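Local atomic coordinates of S12 family peptidase (Streptomyces sp. 82F2, PDB entry 3WWX), a protein that probably hydrolyses amide bonds next to D-configured residues, as a D-stereospecific amidohydrolase of the serine beta-lactamase-like S12 peptidase family. Residues F58-I72 against V173-I186. Residues are numbered along the deposited sequence; the frame is centred on the assembly and turned at random.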
ATOM      1  N   PHE A  58      -3.218   6.156  -1.398  1.00  9.12           N
ATOM      2  CA  PHE A  58      -4.527   6.807  -1.393  1.00  8.86           C
ATOM      3  C   PHE A  58      -4.702   7.640  -0.122  1.00 10.53           C
ATOM      4  O   PHE A  58      -5.122   8.793  -0.162  1.00 10.51           O
ATOM      5  CB  PHE A  58      -5.649   5.778  -1.516  1.00  9.43           C
ATOM      6  CG  PHE A  58      -5.709   5.101  -2.861  1.00  9.38           C
ATOM      7  CD1 PHE A  58      -4.923   3.986  -3.123  1.00 10.28           C
ATOM      8  CD2 PHE A  58      -6.548   5.559  -3.856  1.00  9.46           C
ATOM      9  CE1 PHE A  58      -4.967   3.339  -4.354  1.00  9.96           C
ATOM     10  CE2 PHE A  58      -6.584   4.912  -5.105  1.00  9.62           C
ATOM     11  CZ  PHE A  58      -5.808   3.806  -5.342  1.00 10.29           C
ATOM     12  N   THR A  59      -4.383   7.058   1.021  1.00  9.30           N
ATOM     13  CA  THR A  59      -4.475   7.763   2.286  1.00  9.65           C
ATOM     14  C   THR A  59      -3.633   9.038   2.306  1.00 11.16           C
ATOM     15  O   THR A  59      -4.120  10.116   2.715  1.00 11.04           O
ATOM     16  CB  THR A  59      -4.059   6.801   3.412  1.00  9.26           C
ATOM     17  OG1 THR A  59      -4.941   5.676   3.373  1.00  9.88           O
ATOM     18  CG2 THR A  59      -4.101   7.460   4.778  1.00 10.49           C
ATOM     19  N   ALA A  60      -2.383   8.939   1.847  1.00 10.24           N
ATOM     20  CA  ALA A  60      -1.501  10.114   1.787  1.00  9.03           C
ATOM     21  C   ALA A  60      -2.031  11.173   0.837  1.00 10.91           C
ATOM     22  O   ALA A  60      -1.945  12.366   1.130  1.00 11.00           O
ATOM     23  CB  ALA A  60      -0.098   9.716   1.395  1.00 10.12           C
ATOM     24  N   THR A  61      -2.571  10.753  -0.293  1.00 11.20           N
ATOM     25  CA  THR A  61      -3.107  11.704  -1.274  1.00  9.92           C
ATOM     26  C   THR A  61      -4.226  12.534  -0.656  1.00 12.38           C
ATOM     27  O   THR A  61      -4.276  13.742  -0.833  1.00 11.52           O
ATOM     28  CB  THR A  61      -3.608  10.977  -2.532  1.00 10.90           C
ATOM     29  OG1 THR A  61      -2.505  10.329  -3.175  1.00 10.73           O
ATOM     30  CG2 THR A  61      -4.223  11.963  -3.542  1.00 11.11           C
ATOM     31  N   VAL A  62      -5.106  11.899   0.091  1.00  9.91           N
ATOM     32  CA  VAL A  62      -6.199  12.634   0.733  1.00  9.73           C
ATOM     33  C   VAL A  62      -5.645  13.675   1.691  1.00 13.15           C
ATOM     34  O   VAL A  62      -6.087  14.826   1.691  1.00 12.97           O
ATOM     35  CB  VAL A  62      -7.150  11.686   1.467  1.00 10.87           C
ATOM     36  CG1 VAL A  62      -8.126  12.462   2.345  1.00 12.08           C
ATOM     37  CG2 VAL A  62      -7.886  10.824   0.472  1.00 12.18           C
ATOM     38  N   LEU A  63      -4.669  13.307   2.520  1.00 11.21           N
ATOM     39  CA  LEU A  63      -4.130  14.265   3.478  1.00 10.52           C
ATOM     40  C   LEU A  63      -3.428  15.407   2.780  1.00 13.65           C
ATOM     41  O   LEU A  63      -3.484  16.543   3.248  1.00 13.63           O
ATOM     42  CB  LEU A  63      -3.190  13.593   4.467  1.00 12.93           C
ATOM     43  CG  LEU A  63      -3.976  12.920   5.577  1.00 11.11           C
ATOM     44  CD1 LEU A  63      -3.110  11.894   6.259  1.00 13.91           C
ATOM     45  CD2 LEU A  63      -4.474  13.954   6.590  1.00 12.75           C
ATOM     46  N   LEU A  64      -2.760  15.127   1.667  1.00 10.92           N
ATOM     47  CA  LEU A  64      -2.136  16.209   0.907  1.00 11.70           C
ATOM     48  C   LEU A  64      -3.166  17.140   0.266  1.00 13.31           C
ATOM     49  O   LEU A  64      -2.939  18.353   0.211  1.00 14.04           O
ATOM     50  CB  LEU A  64      -1.151  15.621  -0.114  1.00 11.93           C
ATOM     51  CG  LEU A  64       0.152  15.140   0.535  1.00 13.95           C
ATOM     52  CD1 LEU A  64       0.838  14.082  -0.322  1.00 14.98           C
ATOM     53  CD2 LEU A  64       1.096  16.321   0.767  1.00 13.20           C
ATOM     54  N   GLN A  65      -4.282  16.604  -0.194  1.00 12.68           N
ATOM     55  CA  GLN A  65      -5.369  17.460  -0.650  1.00 12.40           C
ATOM     56  C   GLN A  65      -5.906  18.313   0.485  1.00 14.82           C
ATOM     57  O   GLN A  65      -6.142  19.510   0.299  1.00 15.99           O
ATOM     58  CB  GLN A  65      -6.498  16.653  -1.267  1.00 13.83           C
ATOM     59  CG  GLN A  65      -6.157  15.982  -2.592  1.00 12.23           C
ATOM     60  CD  GLN A  65      -7.386  15.460  -3.282  1.00 15.87           C
ATOM     61  OE1 GLN A  65      -8.458  15.360  -2.684  1.00 17.71           O
ATOM     62  NE2 GLN A  65      -7.256  15.138  -4.568  1.00 16.79           N
ATOM     63  N   LEU A  66      -6.115  17.720   1.652  1.00 13.05           N
ATOM     64  CA  LEU A  66      -6.655  18.490   2.771  1.00 14.95           C
ATOM     65  C   LEU A  66      -5.709  19.619   3.160  1.00 18.10           C
ATOM     66  O   LEU A  66      -6.156  20.718   3.497  1.00 16.82           O
ATOM     67  CB  LEU A  66      -6.957  17.579   3.970  1.00 14.01           C
ATOM     68  CG  LEU A  66      -8.070  16.555   3.749  1.00 13.83           C
ATOM     69  CD1 LEU A  66      -8.059  15.542   4.884  1.00 15.11           C
ATOM     70  CD2 LEU A  66      -9.439  17.243   3.633  1.00 15.94           C
ATOM     71  N   GLN A  67      -4.405  19.367   3.089  1.00 14.91           N
ATOM     72  CA  GLN A  67      -3.428  20.409   3.369  1.00 15.34           C
ATOM     73  C   GLN A  67      -3.513  21.514   2.308  1.00 18.61           C
ATOM     74  O   GLN A  67      -3.422  22.707   2.638  1.00 19.99           O
ATOM     75  CB  GLN A  67      -2.004  19.853   3.473  1.00 14.05           C
ATOM     76  CG  GLN A  67      -0.958  20.960   3.620  1.00 16.31           C
ATOM     77  CD  GLN A  67       0.441  20.458   3.844  1.00 16.06           C
ATOM     78  OE1 GLN A  67       1.004  20.610   4.936  1.00 17.32           O
ATOM     79  NE2 GLN A  67       1.034  19.874   2.807  1.00 15.69           N
ATOM     80  N   ALA A  68      -3.661  21.123   1.048  1.00 15.31           N
ATOM     81  CA  ALA A  68      -3.780  22.078  -0.063  1.00 15.81           C
ATOM     82  C   ALA A  68      -5.034  22.937   0.082  1.00 21.68           C
ATOM     83  O   ALA A  68      -5.078  24.059  -0.430  1.00 22.50           O
ATOM     84  CB  ALA A  68      -3.814  21.345  -1.371  1.00 18.12           C
ATOM     85  N   GLU A  69      -6.048  22.413   0.766  1.00 19.41           N
ATOM     86  CA  GLU A  69      -7.291  23.139   1.000  1.00 17.83           C
ATOM     87  C   GLU A  69      -7.194  24.015   2.257  1.00 18.73           C
ATOM     88  O   GLU A  69      -8.173  24.666   2.636  1.00 22.13           O
ATOM     89  CB  GLU A  69      -8.479  22.163   1.086  1.00 22.65           C
ATOM     90  CG  GLU A  69      -8.753  21.448  -0.236  1.00 19.83           C
ATOM     91  CD  GLU A  69      -9.737  20.283  -0.150  1.00 20.30           C
ATOM     92  OE1 GLU A  69     -10.290  20.023   0.938  1.00 22.29           O
ATOM     93  OE2 GLU A  69      -9.957  19.635  -1.191  1.00 24.97           O
ATOM     94  N   GLY A  70      -6.024  24.015   2.892  1.00 19.21           N
ATOM     95  CA  GLY A  70      -5.761  24.814   4.079  1.00 18.12           C
ATOM     96  C   GLY A  70      -6.436  24.295   5.332  1.00 22.13           C
ATOM     97  O   GLY A  70      -6.674  25.057   6.274  1.00 22.26           O
ATOM     98  N   ARG A  71      -6.728  22.991   5.367  1.00 18.96           N
ATOM     99  CA  ARG A  71      -7.492  22.403   6.473  1.00 18.92           C
ATOM    100  C   ARG A  71      -6.615  21.717   7.521  1.00 17.29           C
ATOM    101  O   ARG A  71      -7.066  21.401   8.631  1.00 20.02           O
ATOM    102  CB  ARG A  71      -8.544  21.437   5.931  1.00 18.67           C
ATOM    103  CG  ARG A  71      -9.563  22.150   5.029  1.00 21.35           C
ATOM    104  CD  ARG A  71     -10.470  21.208   4.285  1.00 22.63           C
ATOM    105  NE  ARG A  71     -11.376  20.502   5.178  1.00 25.11           N
ATOM    106  CZ  ARG A  71     -12.324  19.670   4.766  1.00 23.74           C
ATOM    107  NH1 ARG A  71     -12.485  19.447   3.466  1.00 26.43           N
ATOM    108  NH2 ARG A  71     -13.101  19.052   5.650  1.00 24.72           N
ATOM    109  N   ILE A  72      -5.361  21.510   7.167  1.00 16.66           N
ATOM    110  CA  ILE A  72      -4.384  20.908   8.054  1.00 18.03           C
ATOM    111  C   ILE A  72      -2.988  21.242   7.559  1.00 16.93           C
ATOM    112  O   ILE A  72      -2.779  21.391   6.359  1.00 18.16           O
ATOM    113  CB  ILE A  72      -4.579  19.372   8.122  1.00 15.56           C
ATOM    114  CG1 ILE A  72      -3.509  18.722   8.986  1.00 15.22           C
ATOM    115  CG2 ILE A  72      -4.563  18.774   6.704  1.00 17.57           C
ATOM    116  CD1 ILE A  72      -3.869  17.297   9.435  1.00 15.60           C
ATOM    117  N   VAL A 173     -10.316  15.704  10.533  1.00 16.13           N
ATOM    118  CA  VAL A 173     -10.382  16.874   9.656  1.00 16.24           C
ATOM    119  C   VAL A 173     -11.720  16.969   8.923  1.00 17.76           C
ATOM    120  O   VAL A 173     -12.304  18.059   8.830  1.00 19.47           O
ATOM    121  CB  VAL A 173      -9.219  16.893   8.627  1.00 14.99           C
ATOM    122  CG1 VAL A 173      -9.371  18.037   7.629  1.00 16.97           C
ATOM    123  CG2 VAL A 173      -7.877  16.986   9.328  1.00 15.49           C
ATOM    124  N   THR A 174     -12.204  15.848   8.392  1.00 16.49           N
ATOM    125  CA  THR A 174     -13.362  15.840   7.507  1.00 16.11           C
ATOM    126  C   THR A 174     -14.694  15.588   8.219  1.00 18.36           C
ATOM    127  O   THR A 174     -15.751  15.881   7.652  1.00 19.42           O
ATOM    128  CB  THR A 174     -13.234  14.764   6.402  1.00 18.18           C
ATOM    129  OG1 THR A 174     -13.221  13.458   7.002  1.00 15.17           O
ATOM    130  CG2 THR A 174     -11.991  14.982   5.562  1.00 17.68           C
ATOM    131  N   GLY A 175     -14.652  15.028   9.427  1.00 15.20           N
ATOM    132  CA  GLY A 175     -15.866  14.615  10.123  1.00 17.61           C
ATOM    133  C   GLY A 175     -16.551  13.381   9.571  1.00 20.14           C
ATOM    134  O   GLY A 175     -17.672  13.061   9.966  1.00 23.93           O
ATOM    135  N   ARG A 176     -15.884  12.658   8.668  1.00 16.47           N
ATOM    136  CA  ARG A 176     -16.450  11.437   8.097  1.00 16.94           C
ATOM    137  C   ARG A 176     -15.361  10.358   8.034  1.00 14.87           C
ATOM    138  O   ARG A 176     -14.188  10.686   8.041  1.00 15.23           O
ATOM    139  CB  ARG A 176     -16.957  11.683   6.677  1.00 18.79           C
ATOM    140  CG  ARG A 176     -18.015  12.784   6.516  1.00 22.42           C
ATOM    141  CD  ARG A 176     -18.578  12.771   5.108  1.00 29.88           C
ATOM    142  NE  ARG A 176     -19.490  11.649   4.900  1.00 37.74           N
ATOM    143  CZ  ARG A 176     -19.907  11.216   3.710  1.00 41.02           C
ATOM    144  NH1 ARG A 176     -19.490  11.798   2.591  1.00 36.13           N
ATOM    145  NH2 ARG A 176     -20.741  10.187   3.646  1.00 41.61           N
ATOM    146  N   PRO A 177     -15.759   9.081   7.960  1.00 17.87           N
ATOM    147  CA  PRO A 177     -14.747   8.025   7.845  1.00 16.80           C
ATOM    148  C   PRO A 177     -13.822   8.242   6.648  1.00 14.66           C
ATOM    149  O   PRO A 177     -14.243   8.770   5.612  1.00 13.36           O
ATOM    150  CB  PRO A 177     -15.589   6.762   7.688  1.00 17.59           C
ATOM    151  CG  PRO A 177     -16.898   7.098   8.374  1.00 20.71           C
ATOM    152  CD  PRO A 177     -17.123   8.522   7.988  1.00 20.47           C
ATOM    153  N   TYR A 178     -12.558   7.857   6.797  1.00 12.99           N
ATOM    154  CA  TYR A 178     -11.551   8.198   5.791  1.00 12.61           C
ATOM    155  C   TYR A 178     -11.896   7.605   4.417  1.00 12.61           C
ATOM    156  O   TYR A 178     -11.551   8.188   3.380  1.00 13.59           O
ATOM    157  CB  TYR A 178     -10.138   7.766   6.247  1.00 13.83           C
ATOM    158  CG  TYR A 178      -9.776   6.408   5.743  1.00 13.73           C
ATOM    159  CD1 TYR A 178     -10.214   5.280   6.381  1.00 13.90           C
ATOM    160  CD2 TYR A 178      -9.053   6.265   4.561  1.00 15.28           C
ATOM    161  CE1 TYR A 178      -9.938   3.995   5.861  1.00 13.41           C
ATOM    162  CE2 TYR A 178      -8.761   5.010   4.048  1.00 16.38           C
ATOM    163  CZ  TYR A 178      -9.208   3.890   4.705  1.00 15.14           C
ATOM    164  OH  TYR A 178      -8.918   2.661   4.167  1.00 15.01           O
ATOM    165  N   GLY A 179     -12.570   6.460   4.390  1.00 12.04           N
ATOM    166  CA  GLY A 179     -12.916   5.805   3.138  1.00 12.28           C
ATOM    167  C   GLY A 179     -13.792   6.681   2.264  1.00 12.92           C
ATOM    168  O   GLY A 179     -13.720   6.622   1.043  1.00 14.00           O
ATOM    169  N   LYS A 180     -14.649   7.470   2.893  1.00 13.14           N
ATOM    170  CA  LYS A 180     -15.519   8.360   2.129  1.00 13.76           C
ATOM    171  C   LYS A 180     -14.681   9.409   1.402  1.00 12.54           C
ATOM    172  O   LYS A 180     -15.002   9.796   0.278  1.00 14.55           O
ATOM    173  CB  LYS A 180     -16.552   9.034   3.040  1.00 15.84           C
ATOM    174  CG  LYS A 180     -17.470   8.089   3.761  1.00 23.03           C
ATOM    175  CD  LYS A 180     -18.406   7.333   2.828  1.00 32.27           C
ATOM    176  CE  LYS A 180     -19.420   6.509   3.622  1.00 46.14           C
ATOM    177  NZ  LYS A 180     -18.759   5.445   4.438  1.00 50.12           N
ATOM    178  N   ALA A 181     -13.580   9.840   2.009  1.00 13.24           N
ATOM    179  CA  ALA A 181     -12.692  10.811   1.375  1.00 11.58           C
ATOM    180  C   ALA A 181     -11.978  10.176   0.173  1.00 11.29           C
ATOM    181  O   ALA A 181     -11.861  10.772  -0.898  1.00 11.98           O
ATOM    182  CB  ALA A 181     -11.672  11.352   2.379  1.00 13.50           C
ATOM    183  N   VAL A 182     -11.520   8.939   0.333  1.00 11.87           N
ATOM    184  CA  VAL A 182     -10.903   8.223  -0.771  1.00 12.38           C
ATOM    185  C   VAL A 182     -11.893   8.062  -1.920  1.00 12.03           C
ATOM    186  O   VAL A 182     -11.545   8.295  -3.080  1.00 11.64           O
ATOM    187  CB  VAL A 182     -10.363   6.853  -0.303  1.00 10.71           C
ATOM    188  CG1 VAL A 182      -9.866   6.051  -1.470  1.00 11.33           C
ATOM    189  CG2 VAL A 182      -9.256   7.054   0.689  1.00 12.18           C
ATOM    190  N   GLU A 183     -13.130   7.695  -1.602  1.00 10.46           N
ATOM    191  CA  GLU A 183     -14.160   7.511  -2.616  1.00 12.44           C
ATOM    192  C   GLU A 183     -14.440   8.807  -3.361  1.00 13.62           C
ATOM    193  O   GLU A 183     -14.438   8.834  -4.581  1.00 13.84           O
ATOM    194  CB  GLU A 183     -15.452   6.988  -1.973  1.00 14.63           C
ATOM    195  CG  GLU A 183     -15.306   5.575  -1.510  1.00 15.02           C
ATOM    196  CD  GLU A 183     -16.417   5.100  -0.593  1.00 20.61           C
ATOM    197  OE1 GLU A 183     -17.328   5.895  -0.280  1.00 23.36           O
ATOM    198  OE2 GLU A 183     -16.373   3.918  -0.175  1.00 18.64           O
ATOM    199  N   ASN A 184     -14.658   9.880  -2.617  1.00 14.01           N
ATOM    200  CA  ASN A 184     -15.121  11.114  -3.229  1.00 15.36           C
ATOM    201  C   ASN A 184     -14.030  11.932  -3.896  1.00 15.35           C
ATOM    202  O   ASN A 184     -14.291  12.641  -4.878  1.00 16.83           O
ATOM    203  CB  ASN A 184     -15.885  11.931  -2.192  1.00 17.33           C
ATOM    204  CG  ASN A 184     -17.198  11.281  -1.825  1.00 20.42           C
ATOM    205  OD1 ASN A 184     -17.776  10.535  -2.620  1.00 28.02           O
ATOM    206  ND2 ASN A 184     -17.674  11.541  -0.618  1.00 29.67           N
ATOM    207  N   ARG A 185     -12.806  11.821  -3.392  1.00 13.14           N
ATOM    208  CA  ARG A 185     -11.694  12.597  -3.917  1.00 12.32           C
ATOM    209  C   ARG A 185     -10.869  11.869  -4.967  1.00 14.78           C
ATOM    210  O   ARG A 185     -10.150  12.505  -5.722  1.00 16.25           O
ATOM    211  CB  ARG A 185     -10.762  13.007  -2.784  1.00 14.28           C
ATOM    212  CG  ARG A 185     -11.399  13.956  -1.795  1.00 15.04           C
ATOM    213  CD  ARG A 185     -10.570  14.123  -0.530  1.00 15.41           C
ATOM    214  NE  ARG A 185     -11.151  15.178   0.289  1.00 15.20           N
ATOM    215  CZ  ARG A 185     -10.852  16.465   0.156  1.00 16.98           C
ATOM    216  NH1 ARG A 185      -9.929  16.866  -0.708  1.00 18.15           N
ATOM    217  NH2 ARG A 185     -11.473  17.360   0.920  1.00 18.74           N
ATOM    218  N   ILE A 186     -10.931  10.542  -4.981  1.00 11.56           N
ATOM    219  CA  ILE A 186     -10.068   9.768  -5.870  1.00 12.35           C
ATOM    220  C   ILE A 186     -10.843   8.777  -6.730  1.00 11.05           C
ATOM    221  O   ILE A 186     -10.744   8.826  -7.949  1.00 13.09           O
ATOM    222  CB  ILE A 186      -8.924   9.040  -5.097  1.00 10.30           C
ATOM    223  CG1 ILE A 186      -8.111  10.043  -4.270  1.00 11.52           C
ATOM    224  CG2 ILE A 186      -8.004   8.299  -6.068  1.00 10.99           C
ATOM    225  CD1 ILE A 186      -7.106   9.410  -3.297  1.00 12.29           C
TER
HETATM  226  O   HOH W   1      -9.745  15.041  -6.391  1.00 24.82           O
HETATM  227  O   HOH W   2     -11.594  20.921   7.960  1.00 26.02           O
HETATM  228  O   HOH W   3     -14.028  17.332   2.522  1.00 33.53           O
HETATM  229  O   HOH W   4     -15.490  17.658   5.110  1.00 36.72           O
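V62 is the knob of this contact, seated in a hollow of helix 178-186 bounded by A181, V182, R185 and I186. Its CG1, anti to the backbone N (chi1 169°), drops onto A181 CB at 3.7 Å, while CG2 faces V182 CG2 and I186 CD1. One turn back along helix 58-68 from V62, I186 sits against F58 and T61: its CG2 abuts the edge of the F58 ring, 3.8 Å from CE2, and its CD1 lies 3.9 Å from T61 CG2. Beyond V62, L66 meets V173, at the end of helix 160-174, tip to tip, CD1 to CG1 at 3.9 Å, and lays CD2 over one face of the R185 guanidinium. That group, carried out on an extended chain, grips E69 end-on, NH1 to OE2 at 2.8 Å and NH2 to OE1 at 2.9 Å; NH1 also donates to Q65 OE1 (2.9 Å), a partner lying in the guanidinium plane. R71 bonds weakly to E69 OE1, so the carboxylate probably balances both arginines, and one water accepts from R71 NH1 and R185 NH2. F250 of helix 244-255 stacks on F58 and touches I186. This is a single knob-in-hole contact where two helices cross at 79°, with helix 160-174 as third element, in the helical part of the beta-lactamase-like fold.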